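PDB 5I62: potential RNA-dependent RNA polymerase from Human picobirnavirus, which catalyses RNA-templated synthesis of RNA from ribonucleoside triphosphates and probably serves both transcription and genome replication of this double-stranded RNA virus. Local coordinates for residues K109-A114 with A277-A282; V334-Q339 with T348-N353; H340-S345 with L363-I368; Q375-S378 with D383-L386. All blocks are in the same frame, centred on the assembly; numbering follows the deposited sequence.

Contact 1: residues K109-A114 with A277-A282; sequences KAISAA and AKELLA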
# COMPACT_ATOMS: atom_id res chain seq x y z
N LYS A 109 -1.63 20.16 20.55
CA LYS A 109 -2.09 21.15 19.58
C LYS A 109 -2.15 20.55 18.17
O LYS A 109 -3.03 20.90 17.38
CB LYS A 109 -1.18 22.38 19.58
CG LYS A 109 -1.09 23.08 20.94
CD LYS A 109 -0.56 24.52 20.82
CE LYS A 109 0.82 24.59 20.17
NZ LYS A 109 1.31 26.01 19.96
N ALA A 110 -1.20 19.67 17.84
CA ALA A 110 -1.23 19.02 16.53
C ALA A 110 -2.42 18.07 16.39
O ALA A 110 -3.02 17.97 15.31
CB ALA A 110 0.08 18.29 16.29
N ILE A 111 -2.77 17.38 17.47
CA ILE A 111 -3.94 16.50 17.46
C ILE A 111 -5.21 17.31 17.26
O ILE A 111 -6.10 16.92 16.49
CB ILE A 111 -3.98 15.64 18.74
CG1 ILE A 111 -2.79 14.68 18.81
CG2 ILE A 111 -5.28 14.86 18.83
CD1 ILE A 111 -2.60 14.03 20.17
N SER A 112 -5.31 18.47 17.94
CA SER A 112 -6.45 19.36 17.72
C SER A 112 -6.49 19.87 16.28
O SER A 112 -7.57 20.02 15.70
CB SER A 112 -6.41 20.56 18.68
OG SER A 112 -6.62 20.14 20.02
N ALA A 113 -5.33 20.21 15.72
CA ALA A 113 -5.30 20.67 14.33
C ALA A 113 -5.83 19.60 13.39
O ALA A 113 -6.62 19.88 12.47
CB ALA A 113 -3.87 21.08 13.95
N ALA A 114 -5.44 18.35 13.61
CA ALA A 114 -5.93 17.27 12.75
C ALA A 114 -7.44 17.12 12.85
O ALA A 114 -8.14 16.98 11.84
CB ALA A 114 -5.22 15.97 13.09
N ALA A 277 -3.91 7.47 16.93
CA ALA A 277 -4.95 6.92 16.06
C ALA A 277 -6.24 6.70 16.83
O ALA A 277 -7.32 7.03 16.35
CB ALA A 277 -4.49 5.61 15.42
N LYS A 278 -6.13 6.14 18.04
CA LYS A 278 -7.34 5.85 18.80
C LYS A 278 -8.08 7.13 19.17
O LYS A 278 -9.31 7.15 19.20
CB LYS A 278 -6.99 5.06 20.06
CG LYS A 278 -8.22 4.56 20.81
CD LYS A 278 -7.79 3.75 22.03
CE LYS A 278 -8.99 3.37 22.87
NZ LYS A 278 -8.55 2.60 24.08
N GLU A 279 -7.33 8.19 19.49
CA GLU A 279 -7.95 9.45 19.85
C GLU A 279 -8.67 10.09 18.66
O GLU A 279 -9.78 10.62 18.81
CB GLU A 279 -6.91 10.42 20.42
CG GLU A 279 -7.56 11.67 20.98
CD GLU A 279 -6.59 12.62 21.68
OE1 GLU A 279 -5.49 12.19 22.07
OE2 GLU A 279 -6.95 13.81 21.85
N LEU A 280 -8.05 10.06 17.49
CA LEU A 280 -8.69 10.60 16.29
C LEU A 280 -9.95 9.82 15.95
O LEU A 280 -10.98 10.40 15.58
CB LEU A 280 -7.72 10.59 15.12
CG LEU A 280 -6.46 11.44 15.32
CD1 LEU A 280 -5.51 11.23 14.15
CD2 LEU A 280 -6.85 12.90 15.46
N LEU A 281 -9.86 8.48 16.01
CA LEU A 281 -11.03 7.65 15.73
C LEU A 281 -12.15 7.91 16.74
O LEU A 281 -13.33 7.95 16.37
CB LEU A 281 -10.63 6.17 15.75
CG LEU A 281 -9.77 5.77 14.56
CD1 LEU A 281 -9.34 4.31 14.71
CD2 LEU A 281 -10.58 5.98 13.30
N ALA A 282 -11.80 8.09 18.01
CA ALA A 282 -12.83 8.36 19.01
C ALA A 282 -13.52 9.69 18.73
O ALA A 282 -14.73 9.83 18.96
CB ALA A 282 -12.23 8.34 20.41
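Ile111 and Ala114, one turn apart on helix 108-116, meet Glu279 and Leu280 of helix 271-284 in a sparse helix-helix contact. Helix 271-284 follows strand 257-261 in the polymerase palm, and helix 108-116 comes from a much earlier part of the chain. Across the two segments the axes approach to 10.8 Å and cross at -38°, so the backbones stay well apart and side chains bridge the gap.

The apolar half is built around one methyl group. Leu280 CD2 lies 4.2 Å from Ile111 CG2 and 4.2 Å from Ala114 CB, reaching both residues that face it from helix 108-116.

The second half sets a carboxylate against a branched aliphatic side chain. Glu279 is extended, with CG anti to the backbone N (chi1 -172°), and this shape carries its carboxylate across the gap. The Glu279 and Ile111 side chains cross at about a right angle. Glu279 OE2 comes to 3.6 Å from Ile111 CG2, while the other oxygen, Glu279 OE1, is 3.9 Å from Ile111 CD1. These are van der Waals contacts; the charge is answered by a salt bridge from Glu279 OE2 to Lys115, one residue beyond the segment on helix 108-116, so the acidic group still ties the two helices together.

Helix 327-345 packs against both partners: its Val337 touches Ala114 and Leu280, and His340 and Glu341 lie against Ala113 and Ala110. Leu281 turns to Tyr218 and Leu221 of helix 208-228, so helix 271-284 touches both that helix and helix 327-345.

Contact 2: residues V334-Q339 with T348-N353; sequences VHRVLQ and TTLNPN
Arg336 hydrogen-bonds to the backbone of the loop 348-353: Arg336 NH2 donates to Pro352 O at 2.9 Å with an N-H...O angle of 163°. The oxygen lies in the guanidinium plane, whereas the donor is tilted somewhat from the carbonyl plane. A second bond, made within the helix, runs from Arg336 NH1 to Gln339 OE1 at 3.2 Å, nearly along the C=O axis of the amide. Outside the segments, Glu117 forms a salt bridge with Arg336 NE and Ser354 O accepts from NH1, so all three guanidinium nitrogens are engaged and the rotation of the group is fixed. Gln339 NE2 in turn donates to Gln355 O.

Segment 334-339 belongs to the helix that carries motif B of the RNA-dependent RNA polymerase palm. Segment 348-353 leads into strand 355-357, the first strand of the motif C hairpin with its Gly-Asp-Asp turn.

Apolar contact comes from Leu350, whose side chain packs against Arg336 and Gln339. Leu350 CD2 covers one guanidinium face, off-centre toward the rim and 3.7 Å from Arg336 NH1, and also lies 3.6 Å from Gln339 CB. The other methyl, Leu350 CD1, sits 3.8 Å from Gln339 O.

Within the loop, Asn351 OD1 accepts from Asn353 N at 2.9 Å, in the plane of its own amide carbonyl, closing an Asx turn around Pro352.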
# COMPACT_ATOMS: atom_id res chain seq x y z
N VAL A 334 -2.57 9.39 11.63
CA VAL A 334 -1.47 9.78 12.51
C VAL A 334 -0.40 10.55 11.74
O VAL A 334 0.19 11.50 12.25
CB VAL A 334 -0.89 8.56 13.24
CG1 VAL A 334 0.40 8.95 14.02
CG2 VAL A 334 -1.92 7.97 14.19
N HIS A 335 -0.13 10.14 10.50
CA HIS A 335 0.82 10.87 9.66
C HIS A 335 0.39 12.34 9.50
O HIS A 335 1.24 13.25 9.53
CB HIS A 335 0.92 10.16 8.30
CG HIS A 335 2.10 10.56 7.48
ND1 HIS A 335 2.61 9.76 6.48
CD2 HIS A 335 2.86 11.69 7.47
CE1 HIS A 335 3.64 10.36 5.91
NE2 HIS A 335 3.81 11.53 6.49
N ARG A 336 -0.91 12.58 9.36
CA ARG A 336 -1.38 13.96 9.24
C ARG A 336 -1.10 14.75 10.52
O ARG A 336 -0.69 15.91 10.45
CB ARG A 336 -2.86 13.99 8.88
CG ARG A 336 -3.42 15.42 8.66
CD ARG A 336 -2.67 16.16 7.55
NE ARG A 336 -3.50 17.21 6.93
CZ ARG A 336 -3.23 17.79 5.77
NH1 ARG A 336 -2.13 17.46 5.10
NH2 ARG A 336 -4.05 18.71 5.29
N VAL A 337 -1.26 14.12 11.69
CA VAL A 337 -0.86 14.75 12.95
C VAL A 337 0.62 15.11 12.94
O VAL A 337 1.02 16.19 13.39
CB VAL A 337 -1.22 13.85 14.15
CG1 VAL A 337 -0.74 14.50 15.46
CG2 VAL A 337 -2.73 13.60 14.19
N LEU A 338 1.46 14.18 12.47
CA LEU A 338 2.90 14.44 12.39
C LEU A 338 3.19 15.69 11.57
O LEU A 338 4.06 16.50 11.93
CB LEU A 338 3.61 13.22 11.78
CG LEU A 338 3.77 11.95 12.61
CD1 LEU A 338 4.38 10.84 11.74
CD2 LEU A 338 4.65 12.21 13.84
N GLN A 339 2.49 15.86 10.45
CA GLN A 339 2.71 17.02 9.59
C GLN A 339 2.32 18.30 10.31
O GLN A 339 3.05 19.30 10.29
CB GLN A 339 1.94 16.86 8.27
CG GLN A 339 2.40 15.65 7.42
CD GLN A 339 1.77 15.64 6.03
OE1 GLN A 339 0.63 16.05 5.86
NE2 GLN A 339 2.54 15.22 5.04
N THR A 348 4.39 27.86 13.22
CA THR A 348 3.63 28.23 12.04
C THR A 348 2.54 27.17 11.82
O THR A 348 2.22 26.39 12.72
CB THR A 348 4.56 28.44 10.83
OG1 THR A 348 3.80 28.95 9.73
CG2 THR A 348 5.22 27.11 10.40
N THR A 349 1.97 27.16 10.62
CA THR A 349 0.79 26.38 10.29
C THR A 349 1.09 25.52 9.06
O THR A 349 1.71 25.98 8.11
CB THR A 349 -0.41 27.29 10.02
OG1 THR A 349 -0.71 28.04 11.20
CG2 THR A 349 -1.64 26.51 9.61
N LEU A 350 0.65 24.26 9.11
CA LEU A 350 0.82 23.37 7.97
C LEU A 350 0.04 23.91 6.78
O LEU A 350 -1.12 24.29 6.91
CB LEU A 350 0.32 21.95 8.32
CG LEU A 350 0.47 20.92 7.19
CD1 LEU A 350 1.98 20.68 6.93
CD2 LEU A 350 -0.28 19.61 7.53
N ASN A 351 0.67 23.96 5.61
CA ASN A 351 -0.09 24.24 4.40
C ASN A 351 -1.05 23.08 4.20
O ASN A 351 -0.60 21.94 4.04
CB ASN A 351 0.85 24.39 3.22
CG ASN A 351 0.13 24.81 1.94
OD1 ASN A 351 -0.93 24.26 1.59
ND2 ASN A 351 0.71 25.78 1.24
N PRO A 352 -2.37 23.30 4.22
CA PRO A 352 -3.32 22.18 4.20
C PRO A 352 -3.34 21.41 2.89
O PRO A 352 -3.91 20.31 2.84
CB PRO A 352 -4.67 22.85 4.47
CG PRO A 352 -4.49 24.26 3.92
CD PRO A 352 -3.05 24.61 4.25
N ASN A 353 -2.72 21.95 1.83
CA ASN A 353 -2.58 21.19 0.59
C ASN A 353 -1.43 20.19 0.63
O ASN A 353 -1.22 19.47 -0.36
CB ASN A 353 -2.41 22.16 -0.58
CG ASN A 353 -3.59 23.11 -0.69
OD1 ASN A 353 -4.72 22.68 -0.94
ND2 ASN A 353 -3.33 24.40 -0.50

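Contact 3: residues H340-S345 with L363-I368; sequences HEAAIS and LTYPGI
The Tyr365 ring is sandwiched: Ala343 of the helix lies over the centre of one face and Ile368 CB, from the ring's own loop, over the centre of the other. Ala343 CA stands 3.8 Å from the ring centroid and only 4° off the normal, a CH-pi contact of almost vertical approach. Its methyl leans toward the root of the ring, with Ala343 CB 3.8 Å from Tyr365 CG. Ala342 O approaches the hydroxyl end obliquely, 3.6 Å from Tyr365 OH, and Ala342 CB lies 3.9 Å from Tyr365 CE2.

The ring reaches this slot because CG sits between the backbone N and the carbonyl carbon (chi1 60°). Ile368 is brought over the second face by a type II beta turn from Tyr365 to Ile368, closed by a bond from Ile368 N to Tyr365 O at 3.0 Å. Gly367 takes the positive phi of this turn, 79°. Two small alanines let the aromatic plane lie close against the helix backbone.

Ile368 also packs on Val258 of strand 257-261. The contact joins the C-terminal part of the motif B helix to the connection between the motif C hairpin and the following helix, a pairing that belongs to the polymerase palm.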
# COMPACT_ATOMS: atom_id res chain seq x y z
N HIS A 340 1.15 18.29 10.97
CA HIS A 340 0.74 19.47 11.73
C HIS A 340 1.75 19.78 12.83
O HIS A 340 2.09 20.95 13.06
CB HIS A 340 -0.64 19.24 12.35
CG HIS A 340 -1.77 19.46 11.41
ND1 HIS A 340 -2.03 20.69 10.84
CD2 HIS A 340 -2.69 18.61 10.91
CE1 HIS A 340 -3.08 20.58 10.04
NE2 HIS A 340 -3.50 19.33 10.06
N GLU A 341 2.23 18.74 13.51
CA GLU A 341 3.13 18.94 14.64
C GLU A 341 4.45 19.55 14.20
O GLU A 341 5.02 20.40 14.89
CB GLU A 341 3.38 17.62 15.37
CG GLU A 341 4.29 17.76 16.58
CD GLU A 341 4.70 16.40 17.13
OE1 GLU A 341 5.32 15.60 16.38
OE2 GLU A 341 4.37 16.12 18.31
N ALA A 342 4.96 19.13 13.03
CA ALA A 342 6.19 19.74 12.53
C ALA A 342 6.02 21.26 12.34
O ALA A 342 6.88 22.05 12.74
CB ALA A 342 6.60 19.08 11.22
N ALA A 343 4.91 21.67 11.73
CA ALA A 343 4.67 23.10 11.51
C ALA A 343 4.50 23.83 12.83
O ALA A 343 5.12 24.87 13.07
CB ALA A 343 3.43 23.29 10.63
N ILE A 344 3.66 23.28 13.71
CA ILE A 344 3.37 23.89 15.00
C ILE A 344 4.62 23.98 15.85
O ILE A 344 4.85 24.98 16.54
CB ILE A 344 2.25 23.09 15.70
CG1 ILE A 344 0.92 23.26 14.95
CG2 ILE A 344 2.12 23.50 17.17
CD1 ILE A 344 -0.15 22.24 15.36
N SER A 345 5.46 22.94 15.82
CA SER A 345 6.72 22.99 16.54
C SER A 345 7.63 24.11 16.05
O SER A 345 8.51 24.55 16.80
CB SER A 345 7.45 21.65 16.45
OG SER A 345 6.75 20.63 17.14
N LEU A 363 4.90 17.80 1.87
CA LEU A 363 4.38 18.87 2.71
C LEU A 363 5.21 20.14 2.58
O LEU A 363 6.36 20.12 2.14
CB LEU A 363 4.32 18.43 4.19
CG LEU A 363 5.63 18.43 4.99
CD1 LEU A 363 5.34 18.46 6.49
CD2 LEU A 363 6.47 17.20 4.66
N THR A 364 4.61 21.24 3.00
CA THR A 364 5.35 22.49 3.09
C THR A 364 4.73 23.34 4.20
O THR A 364 3.56 23.19 4.53
CB THR A 364 5.37 23.24 1.75
OG1 THR A 364 6.31 24.33 1.81
CG2 THR A 364 3.99 23.78 1.41
N TYR A 365 5.57 24.17 4.81
CA TYR A 365 5.14 25.22 5.72
C TYR A 365 6.26 26.25 5.81
O TYR A 365 7.38 25.97 5.40
CB TYR A 365 4.77 24.65 7.11
CG TYR A 365 5.90 23.94 7.83
CD1 TYR A 365 6.90 24.65 8.51
CD2 TYR A 365 5.94 22.54 7.88
CE1 TYR A 365 7.92 23.98 9.18
CE2 TYR A 365 6.95 21.87 8.54
CZ TYR A 365 7.94 22.59 9.19
OH TYR A 365 8.94 21.92 9.85
N PRO A 366 5.98 27.44 6.31
CA PRO A 366 7.02 28.49 6.34
C PRO A 366 8.29 28.07 7.07
O PRO A 366 8.24 27.71 8.24
CB PRO A 366 6.32 29.65 7.07
CG PRO A 366 4.89 29.50 6.62
CD PRO A 366 4.64 27.99 6.62
N GLY A 367 9.43 28.11 6.37
CA GLY A 367 10.70 27.76 6.97
C GLY A 367 10.97 26.27 7.10
O GLY A 367 11.93 25.89 7.77
N ILE A 368 10.16 25.42 6.47
CA ILE A 368 10.36 23.97 6.58
C ILE A 368 11.72 23.56 6.04
O ILE A 368 12.21 24.11 5.05
CB ILE A 368 9.23 23.22 5.85
CG1 ILE A 368 9.37 21.70 6.03
CG2 ILE A 368 9.23 23.54 4.35
CD1 ILE A 368 8.18 20.97 5.43

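Contact 4: residues Q375-S378 with D383-L386; sequences QSYS and DMNL
Met384 lays its thioether against Tyr377, and this is the tight part of the contact. Met384 SD is 3.6 Å from Tyr377 CB and 3.7 Å from Tyr377 CD2. The chain bends at its last torsion (chi3 75°), bringing the methyl round so that Met384 CE also meets Tyr377 CD2, at 3.7 Å. The sulfur lies 4.9 Å from the ring centroid and 68° off the ring normal, so this Met-aromatic contact is oblique and involves the CB and CD2 atoms of Tyr377.

The other side, beside the partly exposed Ser378, is looser and contains a water. Ser378 OG stands 3.8 Å from Met384 SD without bonding to it. Instead the water donates to Ser378 OG at 3.0 Å and accepts from Met384 N at 2.9 Å, linking the last turn of the helix to the backbone of the returning chain. Ser378 OG is further bonded to Met374 O, one turn earlier in the helix.

Helix 370-378, the helix after the motif C hairpin in the palm, packs against helix 327-345, where Leu338 and Gln339 touch Tyr377. Tyr377 and Met384 both touch Thr260 of strand 257-261, and segment 383-386 leads on toward strand 390-392, an outermost strand of the four-stranded antiparallel sheet.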
# COMPACT_ATOMS: atom_id res chain seq x y z
N GLN A 375 13.56 15.47 12.46
CA GLN A 375 13.66 15.56 13.91
C GLN A 375 12.29 15.54 14.57
O GLN A 375 12.10 14.89 15.61
CB GLN A 375 14.41 16.84 14.31
CG GLN A 375 15.93 16.74 14.27
CD GLN A 375 16.61 18.09 14.42
OE1 GLN A 375 16.12 18.98 15.13
NE2 GLN A 375 17.76 18.25 13.75
N SER A 376 11.32 16.26 13.99
CA SER A 376 10.00 16.34 14.60
C SER A 376 9.28 15.00 14.55
O SER A 376 8.55 14.65 15.48
CB SER A 376 9.17 17.42 13.92
OG SER A 376 7.91 17.58 14.56
N TYR A 377 9.44 14.26 13.45
CA TYR A 377 8.79 12.96 13.31
C TYR A 377 9.49 11.89 14.16
O TYR A 377 8.84 11.11 14.85
CB TYR A 377 8.80 12.51 11.86
CG TYR A 377 7.92 13.22 10.85
CD1 TYR A 377 7.27 14.41 11.15
CD2 TYR A 377 7.78 12.69 9.58
CE1 TYR A 377 6.49 15.06 10.19
CE2 TYR A 377 7.00 13.31 8.63
CZ TYR A 377 6.36 14.49 8.93
OH TYR A 377 5.58 15.08 7.95
N SER A 378 10.83 11.83 14.06
CA SER A 378 11.58 10.68 14.58
C SER A 378 11.51 10.57 16.10
O SER A 378 11.63 9.47 16.65
CB SER A 378 13.03 10.77 14.13
OG SER A 378 13.12 10.62 12.73
N ASP A 383 11.62 5.85 12.32
CA ASP A 383 12.92 5.75 11.68
C ASP A 383 12.86 6.40 10.31
O ASP A 383 11.94 6.13 9.53
CB ASP A 383 13.36 4.29 11.57
CG ASP A 383 14.85 4.15 11.30
OD1 ASP A 383 15.63 4.97 11.82
OD2 ASP A 383 15.22 3.20 10.59
N MET A 384 13.83 7.27 10.03
CA MET A 384 13.95 7.99 8.78
C MET A 384 15.44 8.17 8.49
O MET A 384 16.23 8.43 9.40
CB MET A 384 13.26 9.36 8.81
CG MET A 384 11.81 9.37 9.32
SD MET A 384 11.13 11.04 9.50
CE MET A 384 10.81 11.51 7.80
N ASN A 385 15.81 8.02 7.24
CA ASN A 385 17.18 8.20 6.75
C ASN A 385 17.16 9.53 6.01
O ASN A 385 16.47 9.69 5.00
CB ASN A 385 17.54 6.98 5.88
CG ASN A 385 18.81 7.11 5.07
OD1 ASN A 385 19.56 8.07 5.17
ND2 ASN A 385 19.02 6.11 4.21
N LEU A 386 17.84 10.52 6.58
CA LEU A 386 17.84 11.86 6.00
C LEU A 386 18.15 11.82 4.51
O LEU A 386 17.63 12.63 3.72
CB LEU A 386 18.83 12.75 6.74
CG LEU A 386 18.85 14.20 6.27
CD1 LEU A 386 17.44 14.78 6.20
CD2 LEU A 386 19.74 15.05 7.16
O HOH W 1 15.02 8.36 12.40

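In the fold
Contact 1 spans the longest separation, 162 intervening residues, and joins the early helix 108-116 to helix 271-284 before the other contacts begin. Contacts 2 and 3 both use helix 327-345 and cross. Contact 2 folds the loop after this helix back onto it; contact 3 returns the loop after strand 360-363 to its C-terminal part. Their centres are about 7 Å apart, and Asn351 N probably hydrogen-bonds to Thr364 O between them. Contact 4 closes a short return after helix 370-378, in series with the rest. Helix 327-345 is the common element, touching contact 1 through Val337 and contact 4 through Ala342 and Gln339, and so linking helices 108-116, 271-284 and 370-378.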